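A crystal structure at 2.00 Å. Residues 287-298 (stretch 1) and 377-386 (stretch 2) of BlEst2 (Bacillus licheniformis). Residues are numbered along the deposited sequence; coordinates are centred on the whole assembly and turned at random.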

# COMPACT_ATOMS: atom_id res chain seq x y z
N LEU A 287 -5.31 7.45 -14.22
CA LEU A 287 -6.02 6.93 -13.05
C LEU A 287 -7.32 6.23 -13.45
O LEU A 287 -8.12 6.79 -14.20
CB LEU A 287 -6.27 8.03 -11.98
CG LEU A 287 -7.14 7.71 -10.72
CD1 LEU A 287 -6.54 6.59 -9.85
CD2 LEU A 287 -7.25 8.92 -9.83
N SER A 288 -7.49 4.97 -13.00
CA SER A 288 -8.66 4.12 -13.24
C SER A 288 -9.39 3.94 -11.93
O SER A 288 -8.82 4.24 -10.87
CB SER A 288 -8.23 2.75 -13.76
OG SER A 288 -7.66 2.90 -15.05
N TYR A 289 -10.62 3.40 -11.98
CA TYR A 289 -11.43 3.26 -10.79
C TYR A 289 -12.00 1.90 -10.67
O TYR A 289 -12.35 1.28 -11.69
CB TYR A 289 -12.56 4.30 -10.81
CG TYR A 289 -12.06 5.72 -10.93
CD1 TYR A 289 -11.64 6.43 -9.80
CD2 TYR A 289 -11.94 6.34 -12.17
CE1 TYR A 289 -11.18 7.74 -9.91
CE2 TYR A 289 -11.42 7.63 -12.29
CZ TYR A 289 -11.08 8.34 -11.15
OH TYR A 289 -10.61 9.63 -11.27
N PRO A 290 -12.13 1.39 -9.43
CA PRO A 290 -12.73 0.06 -9.26
C PRO A 290 -14.23 0.19 -8.98
O PRO A 290 -14.75 1.29 -8.88
CB PRO A 290 -12.02 -0.46 -8.01
CG PRO A 290 -11.87 0.78 -7.14
CD PRO A 290 -11.74 1.97 -8.11
N PHE A 291 -14.88 -0.94 -8.77
CA PHE A 291 -16.22 -1.07 -8.22
C PHE A 291 -15.98 -1.95 -7.02
O PHE A 291 -15.31 -2.98 -7.13
CB PHE A 291 -17.24 -1.72 -9.18
CG PHE A 291 -18.55 -1.97 -8.48
CD1 PHE A 291 -19.42 -0.92 -8.18
CD2 PHE A 291 -18.91 -3.25 -8.08
CE1 PHE A 291 -20.64 -1.15 -7.55
CE2 PHE A 291 -20.14 -3.49 -7.45
CZ PHE A 291 -20.99 -2.44 -7.18
N ILE A 292 -16.51 -1.53 -5.86
CA ILE A 292 -16.25 -2.23 -4.60
C ILE A 292 -17.49 -2.44 -3.77
O ILE A 292 -18.27 -1.52 -3.59
CB ILE A 292 -15.17 -1.46 -3.75
CG1 ILE A 292 -13.88 -1.19 -4.53
CG2 ILE A 292 -14.87 -2.15 -2.40
CD1 ILE A 292 -12.97 -0.17 -3.86
N ARG A 293 -17.59 -3.65 -3.18
CA ARG A 293 -18.60 -4.02 -2.18
C ARG A 293 -17.92 -4.82 -1.08
O ARG A 293 -16.82 -5.30 -1.25
CB ARG A 293 -19.80 -4.76 -2.80
CG ARG A 293 -20.72 -3.88 -3.67
CD ARG A 293 -21.48 -2.85 -2.85
NE ARG A 293 -22.38 -2.00 -3.65
CZ ARG A 293 -22.04 -0.84 -4.20
NH1 ARG A 293 -20.79 -0.40 -4.10
NH2 ARG A 293 -22.92 -0.14 -4.89
N GLY A 294 -18.58 -4.91 0.05
CA GLY A 294 -18.10 -5.67 1.19
C GLY A 294 -19.25 -6.06 2.08
O GLY A 294 -20.36 -5.54 1.94
N GLY A 295 -18.99 -6.95 3.02
CA GLY A 295 -20.04 -7.40 3.93
C GLY A 295 -19.66 -8.71 4.54
O GLY A 295 -18.48 -9.07 4.59
N GLU A 296 -20.66 -9.44 4.97
CA GLU A 296 -20.53 -10.75 5.55
C GLU A 296 -21.45 -11.67 4.79
O GLU A 296 -22.47 -11.23 4.24
CB GLU A 296 -20.93 -10.72 7.03
CG GLU A 296 -19.81 -10.16 7.90
CD GLU A 296 -20.13 -9.93 9.37
OE1 GLU A 296 -21.33 -9.89 9.73
OE2 GLU A 296 -19.18 -9.77 10.16
N ASN A 297 -21.06 -12.94 4.71
CA ASN A 297 -21.82 -13.96 4.02
C ASN A 297 -21.83 -15.23 4.85
O ASN A 297 -20.77 -15.78 5.17
CB ASN A 297 -21.21 -14.21 2.63
CG ASN A 297 -21.87 -15.32 1.86
OD1 ASN A 297 -23.05 -15.61 2.02
ND2 ASN A 297 -21.11 -15.94 0.97
N HIS A 298 -23.02 -15.69 5.21
CA HIS A 298 -23.20 -16.91 6.01
C HIS A 298 -23.67 -18.09 5.14
O HIS A 298 -23.87 -19.18 5.68
CB HIS A 298 -24.19 -16.64 7.15
CG HIS A 298 -23.67 -15.70 8.19
ND1 HIS A 298 -23.63 -14.34 7.97
CD2 HIS A 298 -23.17 -15.96 9.42
CE1 HIS A 298 -23.13 -13.81 9.08
NE2 HIS A 298 -22.85 -14.75 9.98
N GLU A 377 -18.19 -15.95 6.38
CA GLU A 377 -17.07 -15.18 5.80
C GLU A 377 -17.35 -13.68 5.81
O GLU A 377 -18.48 -13.31 5.81
CB GLU A 377 -16.78 -15.62 4.36
CG GLU A 377 -17.79 -15.08 3.36
CD GLU A 377 -17.42 -15.20 1.90
OE1 GLU A 377 -16.26 -15.42 1.62
OE2 GLU A 377 -18.30 -15.02 1.07
N ALA A 378 -16.29 -12.91 6.02
CA ALA A 378 -16.33 -11.47 5.75
C ALA A 378 -15.71 -11.34 4.35
O ALA A 378 -14.78 -12.08 4.06
CB ALA A 378 -15.60 -10.65 6.76
N PHE A 379 -16.25 -10.48 3.52
CA PHE A 379 -15.73 -10.36 2.17
C PHE A 379 -15.49 -8.93 1.74
O PHE A 379 -16.03 -7.99 2.31
CB PHE A 379 -16.66 -11.07 1.16
CG PHE A 379 -17.94 -10.33 0.85
CD1 PHE A 379 -17.98 -9.37 -0.17
CD2 PHE A 379 -19.10 -10.57 1.57
CE1 PHE A 379 -19.15 -8.68 -0.45
CE2 PHE A 379 -20.28 -9.89 1.28
CZ PHE A 379 -20.29 -8.94 0.27
N LEU A 380 -14.69 -8.80 0.69
CA LEU A 380 -14.42 -7.55 0.01
C LEU A 380 -14.39 -7.93 -1.44
O LEU A 380 -13.58 -8.75 -1.85
CB LEU A 380 -13.09 -6.93 0.48
CG LEU A 380 -12.74 -5.53 -0.07
CD1 LEU A 380 -13.84 -4.51 0.23
CD2 LEU A 380 -11.42 -5.05 0.50
N PHE A 381 -15.34 -7.41 -2.20
CA PHE A 381 -15.54 -7.69 -3.63
C PHE A 381 -15.05 -6.50 -4.41
O PHE A 381 -15.52 -5.39 -4.19
CB PHE A 381 -17.04 -7.96 -3.91
CG PHE A 381 -17.37 -8.03 -5.39
CD1 PHE A 381 -16.62 -8.85 -6.24
CD2 PHE A 381 -18.40 -7.29 -5.92
CE1 PHE A 381 -16.91 -8.90 -7.61
CE2 PHE A 381 -18.71 -7.36 -7.29
CZ PHE A 381 -17.97 -8.18 -8.12
N ILE A 382 -14.09 -6.73 -5.32
CA ILE A 382 -13.50 -5.63 -6.09
C ILE A 382 -13.43 -5.99 -7.55
O ILE A 382 -12.97 -7.08 -7.91
CB ILE A 382 -12.09 -5.23 -5.54
CG1 ILE A 382 -12.15 -4.80 -4.07
CG2 ILE A 382 -11.39 -4.14 -6.40
CD1 ILE A 382 -10.82 -4.90 -3.36
N VAL A 383 -13.83 -5.05 -8.38
CA VAL A 383 -13.73 -5.16 -9.83
C VAL A 383 -12.85 -4.01 -10.30
O VAL A 383 -13.09 -2.86 -9.91
CB VAL A 383 -15.11 -5.14 -10.55
CG1 VAL A 383 -14.94 -5.28 -12.07
CG2 VAL A 383 -16.01 -6.25 -10.03
N THR A 384 -11.85 -4.29 -11.14
CA THR A 384 -11.09 -3.19 -11.74
C THR A 384 -11.49 -3.19 -13.20
O THR A 384 -11.86 -4.23 -13.73
CB THR A 384 -9.56 -3.29 -11.52
OG1 THR A 384 -9.05 -4.24 -12.45
CG2 THR A 384 -9.17 -3.64 -10.08
N PHE A 385 -11.44 -2.03 -13.84
CA PHE A 385 -11.83 -1.87 -15.24
C PHE A 385 -10.74 -1.23 -16.04
O PHE A 385 -10.17 -0.20 -15.63
CB PHE A 385 -13.08 -0.98 -15.37
CG PHE A 385 -14.30 -1.42 -14.59
CD1 PHE A 385 -14.40 -1.19 -13.22
CD2 PHE A 385 -15.37 -2.03 -15.25
CE1 PHE A 385 -15.52 -1.61 -12.51
CE2 PHE A 385 -16.51 -2.45 -14.53
CZ PHE A 385 -16.57 -2.22 -13.17
N ASP A 386 -10.48 -1.81 -17.21
CA ASP A 386 -9.58 -1.23 -18.19
C ASP A 386 -10.59 -0.68 -19.23
O ASP A 386 -11.12 -1.43 -20.05
CB ASP A 386 -8.62 -2.27 -18.79
CG ASP A 386 -7.67 -1.68 -19.82
OD1 ASP A 386 -7.82 -0.48 -20.15
OD2 ASP A 386 -6.74 -2.39 -20.24
O HOH W 1 -9.72 2.44 -17.21
O HOH W 2 -10.25 0.22 -12.99

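Most of residues 287-298 of BlEst2 forms a strand that runs antiparallel to strand 377-386, at 170° between N-to-C directions, with axes 4.5 Å apart at closest approach; the stretches bury 801 Å² between them, both sides summed. Before the regular ladder begins, water fills the gap: water 1 accepts from Ser-288 OG (3.0 Å) and donates to Phe-385 O (3.1 Å), while water 2 donates to Tyr-289 O (2.7 Å) and accepts from Phe-385 N (2.7 Å). Pro-290, lacking an amide hydrogen, cannot donate; its CB lies 4.1 Å from Ile-382 CG2. Direct pairing starts at Phe-291, whose N donates to Val-383 O (2.9 Å) and whose O accepts from Val-383 N (2.8 Å). Its side chain packs CB against Phe-385 CE1 (3.7 Å), at the edge of that ring, and CE2 against Phe-381 CE2 (4.1 Å). Ile-292 points to the other face, joining Pro-290 and Ile-382; its CG2 meets Leu-380 CD1 at 3.7 Å and its CG1 meets Ile-382 CG1 at 4.0 Å. Arg-293 repeats the two-bond pairing, N to Phe-381 O (2.9 Å) and O from Phe-381 N (2.7 Å). Its CB sits at the edge of the Phe-381 ring, but the guanidinium leads away, and NH1 bonds back to Ile-292 O (2.8 Å). The Phe-379 ring lies over the backbone, with Gly-294 C and Gly-295 N over one of its faces; the missing side chain at Gly-295 leaves it room. A CB on Gly-295 would come within 3.2 Å of Phe-379 CE2, and its backbone angles by themselves call for glycine. Gly-295 N still reaches Phe-379 O (3.2 Å), and Gly-295 O accepts from Phe-379 N (2.8 Å). Glu-296 CA approaches Glu-377 O at 3.3 Å in a CA-H...O contact. Asn-297 closes the ladder: N donates to Glu-377 O (2.8 Å), O accepts from Glu-377 N (2.9 Å), and ND2 donates to Glu-377 OE2 (3.0 Å).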